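Local structure of endopolygalacturonase (Chondrostereum purpureum, 1K5C) at residues Asp153-Ser158 against Gln165-Lys170; Asp174-Asn179 against Ile184-Asn189; Ala229-Thr234 against Val266-Thr271. The protein probably hydrolyses the alpha-1,4 links between galacturonic acid units within polygalacturonan chains of the plant cell wall, as a family 28 glycoside hydrolase. One frame throughout, in Å; residues are numbered along the deposited sequence.

Interaction 1: residues Asp153-Ser158 against Gln165-Lys170; sequences DGFDVS and QNCIVK
Phe155 reaches across the core with the far end of its ring, and Val169 and Cys167 receive it one beside the other. The phenyl and the valine cross at a slant: CE2 of Phe155 comes within 3.6 Å of CG2 of Val169, while the neighbouring CZ of Phe155 sits 3.7 Å from SG of Cys167. Neither partner lies squarely over a face or at the rim. The sulfur-aromatic contact is accordingly oblique, with Cys167 SG 4.8 Å from the centroid of the Phe155 ring. Phe155 has CG anti to its own carbonyl carbon (chi1 -58°), which carries the ring toward strand 162-170 although its first bond does not point there. Val169 divides its two methyls: CG2 takes the ring, and CG1 rests 3.9 Å from CA of Gly154. That glycine suits its place, because a beta carbon on it would run into Val169 CG2.

The contact spans the interior of a right-handed parallel beta-helix, joining strand 155-158 on one wall to strand 162-170 on another. Leu133 and Ile136, from strand 130-139, pack against Phe155 and Cys167 respectively, and Ile176 adds to the cover of the ring. No hydrogen bond links the two segments, so their cohesion here rests on the buried packing of hydrocarbon and a polarisable sulfur against an aromatic ring.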
loop_
_atom_site.group_PDB
_atom_site.type_symbol
_atom_site.label_atom_id
_atom_site.label_comp_id
_atom_site.label_asym_id
_atom_site.label_seq_id
_atom_site.Cartn_x
_atom_site.Cartn_y
_atom_site.Cartn_z
ATOM N N ASP A 153 0.648 -5.266 -4.868
ATOM C CA ASP A 153 0.616 -4.122 -3.951
ATOM C C ASP A 153 1.397 -4.437 -2.676
ATOM O O ASP A 153 1.271 -5.507 -2.091
ATOM C CB ASP A 153 -0.823 -3.811 -3.494
ATOM C CG ASP A 153 -1.823 -3.535 -4.593
ATOM O OD1 ASP A 153 -1.623 -3.953 -5.754
ATOM O OD2 ASP A 153 -2.873 -2.908 -4.248
ATOM N N GLY A 154 2.172 -3.450 -2.202
ATOM C CA GLY A 154 2.903 -3.667 -0.948
ATOM C C GLY A 154 1.966 -3.728 0.272
ATOM O O GLY A 154 1.913 -4.752 0.979
ATOM N N PHE A 155 1.264 -2.619 0.462
ATOM C CA PHE A 155 0.330 -2.474 1.586
ATOM C C PHE A 155 -0.996 -1.953 1.038
ATOM O O PHE A 155 -1.014 -0.902 0.386
ATOM C CB PHE A 155 0.841 -1.428 2.613
ATOM C CG PHE A 155 2.207 -1.761 3.165
ATOM C CD1 PHE A 155 2.345 -2.588 4.300
ATOM C CD2 PHE A 155 3.370 -1.261 2.560
ATOM C CE1 PHE A 155 3.613 -2.886 4.780
ATOM C CE2 PHE A 155 4.616 -1.561 3.052
ATOM C CZ PHE A 155 4.769 -2.394 4.142
ATOM N N ASP A 156 -2.080 -2.676 1.320
ATOM C CA ASP A 156 -3.455 -2.217 1.032
ATOM C C ASP A 156 -4.112 -1.907 2.359
ATOM O O ASP A 156 -4.225 -2.793 3.210
ATOM C CB ASP A 156 -4.232 -3.303 0.282
ATOM C CG ASP A 156 -3.710 -3.572 -1.113
ATOM O OD1 ASP A 156 -3.433 -2.508 -1.806
ATOM O OD2 ASP A 156 -3.591 -4.693 -1.567
ATOM N N VAL A 157 -4.502 -0.643 2.551
ATOM C CA VAL A 157 -4.996 -0.194 3.846
ATOM C C VAL A 157 -6.445 0.214 3.774
ATOM O O VAL A 157 -6.805 1.130 3.035
ATOM C CB VAL A 157 -4.137 0.995 4.368
ATOM C CG1 VAL A 157 -4.630 1.432 5.749
ATOM C CG2 VAL A 157 -2.648 0.609 4.403
ATOM N N SER A 158 -7.270 -0.448 4.595
ATOM C CA SER A 158 -8.683 -0.067 4.866
ATOM C C SER A 158 -8.825 -0.079 6.385
ATOM O O SER A 158 -9.157 -1.120 6.964
ATOM C CB SER A 158 -9.672 -0.967 4.163
ATOM O OG SER A 158 -9.623 -0.792 2.740
ATOM N N GLN A 165 5.997 2.819 8.437
ATOM C CA GLN A 165 7.221 3.644 8.410
ATOM C C GLN A 165 8.418 2.732 8.237
ATOM O O GLN A 165 8.434 1.559 8.679
ATOM C CB GLN A 165 7.366 4.497 9.661
ATOM C CG GLN A 165 7.399 3.691 10.971
ATOM C CD GLN A 165 7.396 4.592 12.213
ATOM O OE1 GLN A 165 6.889 5.685 12.193
ATOM N NE2 GLN A 165 7.956 4.036 13.307
ATOM N N ASN A 166 9.482 3.307 7.618
ATOM C CA ASN A 166 10.760 2.607 7.511
ATOM C C ASN A 166 10.635 1.291 6.717
ATOM O O ASN A 166 11.488 0.405 6.882
ATOM C CB ASN A 166 11.443 2.309 8.869
ATOM C CG ASN A 166 11.530 3.564 9.699
ATOM O OD1 ASN A 166 11.910 4.627 9.221
ATOM N ND2 ASN A 166 11.176 3.448 10.978
ATOM N N CYS A 167 9.664 1.189 5.831
ATOM C CA CYS A 167 9.457 -0.030 5.038
ATOM C C CYS A 167 10.089 0.114 3.662
ATOM O O CYS A 167 10.432 1.235 3.202
ATOM C CB CYS A 167 7.959 -0.309 4.933
ATOM S SG CYS A 167 7.176 -0.759 6.506
ATOM N N ILE A 168 10.228 -1.028 2.988
ATOM C CA ILE A 168 10.823 -1.105 1.654
ATOM C C ILE A 168 9.897 -1.966 0.795
ATOM O O ILE A 168 9.538 -3.057 1.227
ATOM C CB ILE A 168 12.231 -1.730 1.699
ATOM C CG1 ILE A 168 13.169 -0.842 2.529
ATOM C CG2 ILE A 168 12.752 -2.019 0.312
ATOM C CD1 ILE A 168 14.514 -1.469 2.828
ATOM N N VAL A 169 9.499 -1.473 -0.369
ATOM C CA VAL A 169 8.657 -2.249 -1.276
ATOM C C VAL A 169 9.262 -2.246 -2.672
ATOM O O VAL A 169 9.465 -1.182 -3.266
ATOM C CB VAL A 169 7.200 -1.654 -1.355
ATOM C CG1 VAL A 169 6.391 -2.464 -2.347
ATOM C CG2 VAL A 169 6.576 -1.603 0.031
ATOM N N LYS A 170 9.519 -3.441 -3.195
ATOM C CA LYS A 170 10.018 -3.662 -4.558
ATOM C C LYS A 170 8.942 -4.514 -5.249
ATOM O O LYS A 170 8.765 -5.688 -4.905
ATOM C CB LYS A 170 11.342 -4.435 -4.535
ATOM C CG LYS A 170 12.446 -3.687 -3.741
ATOM C CD LYS A 170 13.707 -4.544 -3.665
ATOM C CE LYS A 170 14.817 -3.766 -2.912
ATOM N NZ LYS A 170 15.937 -4.735 -2.670
#

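Interaction 2: residues Asp174-Asn179 against Ile184-Asn189; sequences DCIAIN and IRFENN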
loop_
_atom_site.group_PDB
_atom_site.type_symbol
_atom_site.label_atom_id
_atom_site.label_comp_id
_atom_site.label_asym_id
_atom_site.label_seq_id
_atom_site.Cartn_x
_atom_site.Cartn_y
_atom_site.Cartn_z
ATOM N N ASP A 174 0.948 -0.638 -6.773
ATOM C CA ASP A 174 1.060 0.418 -5.757
ATOM C C ASP A 174 1.998 -0.027 -4.641
ATOM O O ASP A 174 1.894 -1.126 -4.112
ATOM C CB ASP A 174 -0.333 0.741 -5.204
ATOM C CG ASP A 174 -1.217 1.428 -6.229
ATOM O OD1 ASP A 174 -0.656 2.197 -7.022
ATOM O OD2 ASP A 174 -2.443 1.254 -6.148
ATOM N N CYS A 175 2.870 0.889 -4.224
ATOM C CA CYS A 175 3.695 0.656 -3.035
ATOM C C CYS A 175 2.797 0.519 -1.786
ATOM O O CYS A 175 2.905 -0.407 -0.991
ATOM C CB CYS A 175 4.698 1.814 -2.963
ATOM S SG CYS A 175 5.872 1.654 -1.626
ATOM N N ILE A 176 1.895 1.487 -1.701
ATOM C CA ILE A 176 0.764 1.488 -0.762
ATOM C C ILE A 176 -0.451 1.947 -1.562
ATOM O O ILE A 176 -0.317 2.821 -2.428
ATOM C CB ILE A 176 0.989 2.403 0.482
ATOM C CG1 ILE A 176 -0.223 2.374 1.413
ATOM C CG2 ILE A 176 1.413 3.827 0.090
ATOM C CD1 ILE A 176 0.052 2.987 2.789
ATOM N N ALA A 177 -1.601 1.350 -1.223
ATOM C CA ALA A 177 -2.893 1.869 -1.684
ATOM C C ALA A 177 -3.749 2.061 -0.422
ATOM O O ALA A 177 -4.058 1.101 0.284
ATOM C CB ALA A 177 -3.586 0.940 -2.657
ATOM N N ILE A 178 -4.102 3.327 -0.151
ATOM C CA ILE A 178 -4.945 3.654 0.976
ATOM C C ILE A 178 -6.366 3.742 0.430
ATOM O O ILE A 178 -6.710 4.643 -0.337
ATOM C CB ILE A 178 -4.527 4.989 1.616
ATOM C CG1 ILE A 178 -3.068 4.924 2.129
ATOM C CG2 ILE A 178 -5.507 5.320 2.741
ATOM C CD1 ILE A 178 -2.501 6.257 2.544
ATOM N N ASN A 179 -7.196 2.744 0.802
ATOM C CA ASN A 179 -8.502 2.576 0.199
ATOM C C ASN A 179 -9.677 3.051 1.053
ATOM O O ASN A 179 -10.755 3.295 0.508
ATOM C CB ASN A 179 -8.685 1.084 -0.167
ATOM C CG ASN A 179 -7.685 0.659 -1.241
ATOM O OD1 ASN A 179 -7.096 -0.456 -1.144
ATOM N ND2 ASN A 179 -7.477 1.502 -2.198
ATOM N N ILE A 184 -3.975 8.136 8.763
ATOM C CA ILE A 184 -3.042 7.181 8.173
ATOM C C ILE A 184 -1.759 7.929 7.791
ATOM O O ILE A 184 -1.822 8.926 7.082
ATOM C CB ILE A 184 -3.672 6.460 6.949
ATOM C CG1 ILE A 184 -4.940 5.701 7.378
ATOM C CG2 ILE A 184 -2.638 5.520 6.298
ATOM C CD1 ILE A 184 -5.890 5.462 6.260
ATOM N N ARG A 185 -0.638 7.394 8.277
ATOM C CA ARG A 185 0.664 8.020 8.084
ATOM C C ARG A 185 1.586 7.017 7.373
ATOM O O ARG A 185 1.700 5.880 7.822
ATOM C CB ARG A 185 1.254 8.444 9.419
ATOM C CG ARG A 185 2.588 9.169 9.282
ATOM C CD ARG A 185 3.067 9.538 10.696
ATOM N NE ARG A 185 2.682 10.839 10.800
ATOM C CZ ARG A 185 3.204 12.056 10.698
ATOM N NH1 ARG A 185 4.407 12.453 10.445
ATOM N NH2 ARG A 185 2.163 12.815 10.904
ATOM N N PHE A 186 2.197 7.452 6.271
ATOM C CA PHE A 186 3.119 6.630 5.474
ATOM C C PHE A 186 4.437 7.451 5.454
ATOM O O PHE A 186 4.490 8.467 4.731
ATOM C CB PHE A 186 2.549 6.382 4.103
ATOM C CG PHE A 186 3.350 5.428 3.222
ATOM C CD1 PHE A 186 3.296 4.058 3.492
ATOM C CD2 PHE A 186 4.102 5.886 2.151
ATOM C CE1 PHE A 186 4.013 3.167 2.662
ATOM C CE2 PHE A 186 4.809 5.001 1.334
ATOM C CZ PHE A 186 4.751 3.643 1.586
ATOM N N GLU A 187 5.416 7.067 6.272
ATOM C CA GLU A 187 6.572 7.919 6.505
ATOM C C GLU A 187 7.896 7.143 6.368
ATOM O O GLU A 187 8.081 6.057 6.913
ATOM C CB GLU A 187 6.500 8.558 7.912
ATOM C CG GLU A 187 7.651 9.513 8.187
ATOM C CD GLU A 187 7.410 10.451 9.354
ATOM O OE1 GLU A 187 6.591 10.161 10.233
ATOM O OE2 GLU A 187 8.114 11.498 9.395
ATOM N N ASN A 188 8.845 7.774 5.653
ATOM C CA ASN A 188 10.235 7.268 5.585
ATOM C C ASN A 188 10.291 5.863 5.014
ATOM O O ASN A 188 11.102 5.026 5.461
ATOM C CB ASN A 188 10.922 7.359 6.951
ATOM C CG ASN A 188 11.112 8.784 7.432
ATOM O OD1 ASN A 188 10.926 9.758 6.680
ATOM N ND2 ASN A 188 11.426 8.968 8.693
ATOM N N ASN A 189 9.496 5.616 3.967
ATOM C CA ASN A 189 9.516 4.351 3.243
ATOM C C ASN A 189 10.249 4.502 1.895
ATOM O O ASN A 189 10.398 5.625 1.414
ATOM C CB ASN A 189 8.062 3.866 2.993
ATOM C CG ASN A 189 7.335 3.743 4.292
ATOM O OD1 ASN A 189 7.567 2.859 5.104
ATOM N ND2 ASN A 189 6.390 4.654 4.514
#
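Ile176 CG1 (chi1 179°) and Phe186 CG (chi1 -174°) both stand anti to their own backbone nitrogens, and the two side chains run side by side, pointing opposite ways. The remaining branch of Ile176, CG2, is thereby set over the middle of the Phe186 ring in a CH-pi contact, 3.6 Å from the centroid and only 8° off the ring normal. CD1 of Ile176 reaches farther along the ring, to 3.5 Å from CD1 of Phe186. A beta-branched chain suits this place, since one branch can cover the ring centre while the other covers its margin. At the ring's edge, near its plane, SG of Cys175 lies 3.9 Å from CZ of Phe186; its disulfide with Cys191 fixes the sulfur there. The opposite face carries the amide nitrogen ND2 of Asn189, 3.1 Å above the ring plane. Both ends of the amide are held, ND2 bonding to Ile164 O and OD1 to Cys167 N, so its buried polar atoms are satisfied.

These residues fill the inside of one coil of the parallel beta-helix, where strand 176-179 faces strand 184-187 across the core. Farther along, Ile178 and Ile184 pass each other reciprocally: CG2 of Ile178 meets CD1 of Ile184 at 3.5 Å, and CD1 of Ile178 meets CG2 of Ile184 at 3.8 Å. Residues between the inward-facing ones turn to the other side of strand 184-187. There Arg185 NH1 donates a nearly straight hydrogen bond, part of a salt bridge, to Glu187 OE1 at 3.2 Å; the oxygen lies in the guanidinium plane, while NH1 comes from above the carboxylate plane.

Interaction 3: residues Ala229-Thr234 against Val266-Thr271; sequences AQRTAT and VGNPGT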
loop_
_atom_site.group_PDB
_atom_site.type_symbol
_atom_site.label_atom_id
_atom_site.label_comp_id
_atom_site.label_asym_id
_atom_site.label_seq_id
_atom_site.Cartn_x
_atom_site.Cartn_y
_atom_site.Cartn_z
ATOM N N ALA A 229 -10.051 7.819 -7.954
ATOM C CA ALA A 229 -11.411 7.430 -7.594
ATOM C C ALA A 229 -12.100 6.877 -8.832
ATOM O O ALA A 229 -11.988 7.434 -9.938
ATOM C CB ALA A 229 -12.240 8.577 -7.056
ATOM N N GLN A 230 -12.812 5.782 -8.621
ATOM C CA GLN A 230 -13.620 5.228 -9.716
ATOM C C GLN A 230 -14.582 6.302 -10.232
ATOM O O GLN A 230 -15.278 6.929 -9.440
ATOM C CB GLN A 230 -14.451 4.029 -9.170
ATOM C CG GLN A 230 -13.528 2.893 -8.777
ATOM C CD GLN A 230 -14.209 1.789 -8.020
ATOM O OE1 GLN A 230 -15.324 1.456 -8.320
ATOM N N ARG A 231 -14.650 6.391 -11.551
ATOM C CA ARG A 231 -15.580 7.344 -12.178
ATOM C C ARG A 231 -16.997 7.161 -11.596
ATOM O O ARG A 231 -17.730 8.122 -11.433
ATOM C CB ARG A 231 -15.583 7.109 -13.698
ATOM C CG ARG A 231 -16.538 8.053 -14.416
ATOM C CD ARG A 231 -16.547 7.806 -15.916
ATOM N NE ARG A 231 -15.329 8.222 -16.589
ATOM C CZ ARG A 231 -14.465 7.410 -17.203
ATOM N NH1 ARG A 231 -14.551 6.097 -17.169
ATOM N NH2 ARG A 231 -13.457 7.953 -17.897
ATOM N N THR A 232 -17.393 5.885 -11.363
ATOM C CA THR A 232 -18.778 5.593 -10.940
ATOM C C THR A 232 -19.024 5.692 -9.435
ATOM O O THR A 232 -20.161 5.478 -9.010
ATOM C CB THR A 232 -19.146 4.184 -11.442
ATOM O OG1 THR A 232 -18.216 3.264 -10.880
ATOM C CG2 THR A 232 -19.169 4.077 -12.972
ATOM N N ALA A 233 -18.004 5.940 -8.627
ATOM C CA ALA A 233 -18.187 5.884 -7.175
ATOM C C ALA A 233 -19.082 6.979 -6.683
ATOM O O ALA A 233 -18.993 8.135 -7.112
ATOM C CB ALA A 233 -16.820 6.010 -6.468
ATOM N N THR A 234 -19.935 6.622 -5.714
ATOM C CA THR A 234 -20.764 7.583 -5.031
ATOM C C THR A 234 -20.617 7.413 -3.523
ATOM O O THR A 234 -20.080 6.422 -3.014
ATOM C CB THR A 234 -22.267 7.359 -5.428
ATOM O OG1 THR A 234 -22.648 6.024 -5.071
ATOM C CG2 THR A 234 -22.432 7.610 -6.935
ATOM N N VAL A 266 -8.056 10.137 -17.643
ATOM C CA VAL A 266 -8.831 11.362 -17.842
ATOM C C VAL A 266 -10.110 11.003 -18.609
ATOM O O VAL A 266 -10.253 9.878 -19.122
ATOM C CB VAL A 266 -8.018 12.420 -18.597
ATOM C CG1 VAL A 266 -6.731 12.816 -17.866
ATOM C CG2 VAL A 266 -7.635 11.951 -19.987
ATOM N N GLY A 267 -10.994 12.005 -18.679
ATOM C CA GLY A 267 -12.247 11.932 -19.422
ATOM C C GLY A 267 -13.451 11.721 -18.538
ATOM O O GLY A 267 -13.463 10.796 -17.680
ATOM N N ASN A 268 -14.469 12.535 -18.688
ATOM C CA ASN A 268 -15.767 12.383 -18.028
ATOM C C ASN A 268 -15.505 12.005 -16.575
ATOM O O ASN A 268 -16.056 11.011 -16.115
ATOM C CB ASN A 268 -16.626 11.345 -18.738
ATOM C CG ASN A 268 -18.061 11.021 -18.356
ATOM O OD1 ASN A 268 -18.738 9.915 -18.502
ATOM N ND2 ASN A 268 -18.723 12.060 -17.823
ATOM N N PRO A 269 -14.754 12.826 -15.806
ATOM C CA PRO A 269 -14.516 12.451 -14.399
ATOM C C PRO A 269 -15.808 12.444 -13.608
ATOM O O PRO A 269 -16.729 13.233 -13.784
ATOM C CB PRO A 269 -13.516 13.508 -13.913
ATOM C CG PRO A 269 -13.894 14.719 -14.778
ATOM C CD PRO A 269 -14.110 14.090 -16.184
ATOM N N GLY A 270 -15.847 11.527 -12.643
ATOM C CA GLY A 270 -16.995 11.418 -11.750
ATOM C C GLY A 270 -17.074 12.569 -10.757
ATOM O O GLY A 270 -16.103 13.267 -10.471
ATOM N N THR A 271 -18.273 12.666 -10.200
ATOM C CA THR A 271 -18.560 13.746 -9.244
ATOM C C THR A 271 -18.935 13.236 -7.870
ATOM O O THR A 271 -19.226 14.037 -6.963
ATOM C CB THR A 271 -19.703 14.650 -9.769
ATOM O OG1 THR A 271 -20.854 13.773 -9.894
ATOM C CG2 THR A 271 -19.296 15.285 -11.068
#
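The carbonyl oxygen of Gly267 is gripped by several donors. NH2 of Arg231 makes a 2.9 Å bond to Gly267 O that is close to straight (166°), NE of the same arginine adds a weak one at 3.4 Å, and Ser261 OG supplies another from outside the two segments. NE also donates to Asn268 O at 2.9 Å, a more bent bond (139°). Both acceptors lie almost in the guanidinium plane, at its edge, whereas the donors stand above the carbonyl planes. The bend at chi3 (-71°) in an otherwise extended Arg231 turns this edge onto the two successive carbonyls. On its way the chain crosses Asn268 at about a right angle, its CD 4.0 Å from Asn268 OD1. NH2 also forms a salt bridge with Asp264, whose charge probably favours the cationic group here. A leucine here would probably leave Asp264 without this cationic mate, Asn268 O without the NE donor, and Gly267 O with Ser261 OG alone of the donors named.

The backbones meet most closely at Gly270, whose CA lies 3.4 Å from Arg231 O in a CA-H...O contact; a beta carbon here would clash with that oxygen, so glycine fits. At the backbone angles of Gly267 a beta carbon would be pressed against Val266 O, so glycine suits that place too. Arg231 itself stands in a type I turn from Gln230 to Ala233, closed by Ala233 N to Gln230 O at 3.0 Å. A glycerol, probably from the crystallisation liquor, lies beside the arginine, its O2 hydrogen-bonded to Val266 O. The contact joins the turn after strand 223-230 to the loop after neighbouring strand 254-259 of the parallel beta-helix. The side chain of Tyr262, which binds galacturonate in another structure of the protein, is about 6 Å from that of Arg231, consistent with a place near the substrate-binding region.

How the interactions relate
Interactions 1 and 2 sit in successive coils of the beta-helix, their centres about 6 Å apart, and they join directly: Val157 O lies 2.8 Å from Asn179 N, a probable hydrogen bond between neighbouring strands. Both also lie near residues of the galacturonate site: the Cys175 side chain is about 7 Å from that of His195, the predicted active-site residue, and the Val169 side chain is about 10 Å from it on the same measure. Interaction 3 stands apart at the surface, its centre about 26 Å and 23 Å from those of interactions 1 and 2. A shared parallel sheet connects all three, and Asp174 bridges to Lys228, the residue just before 229-234.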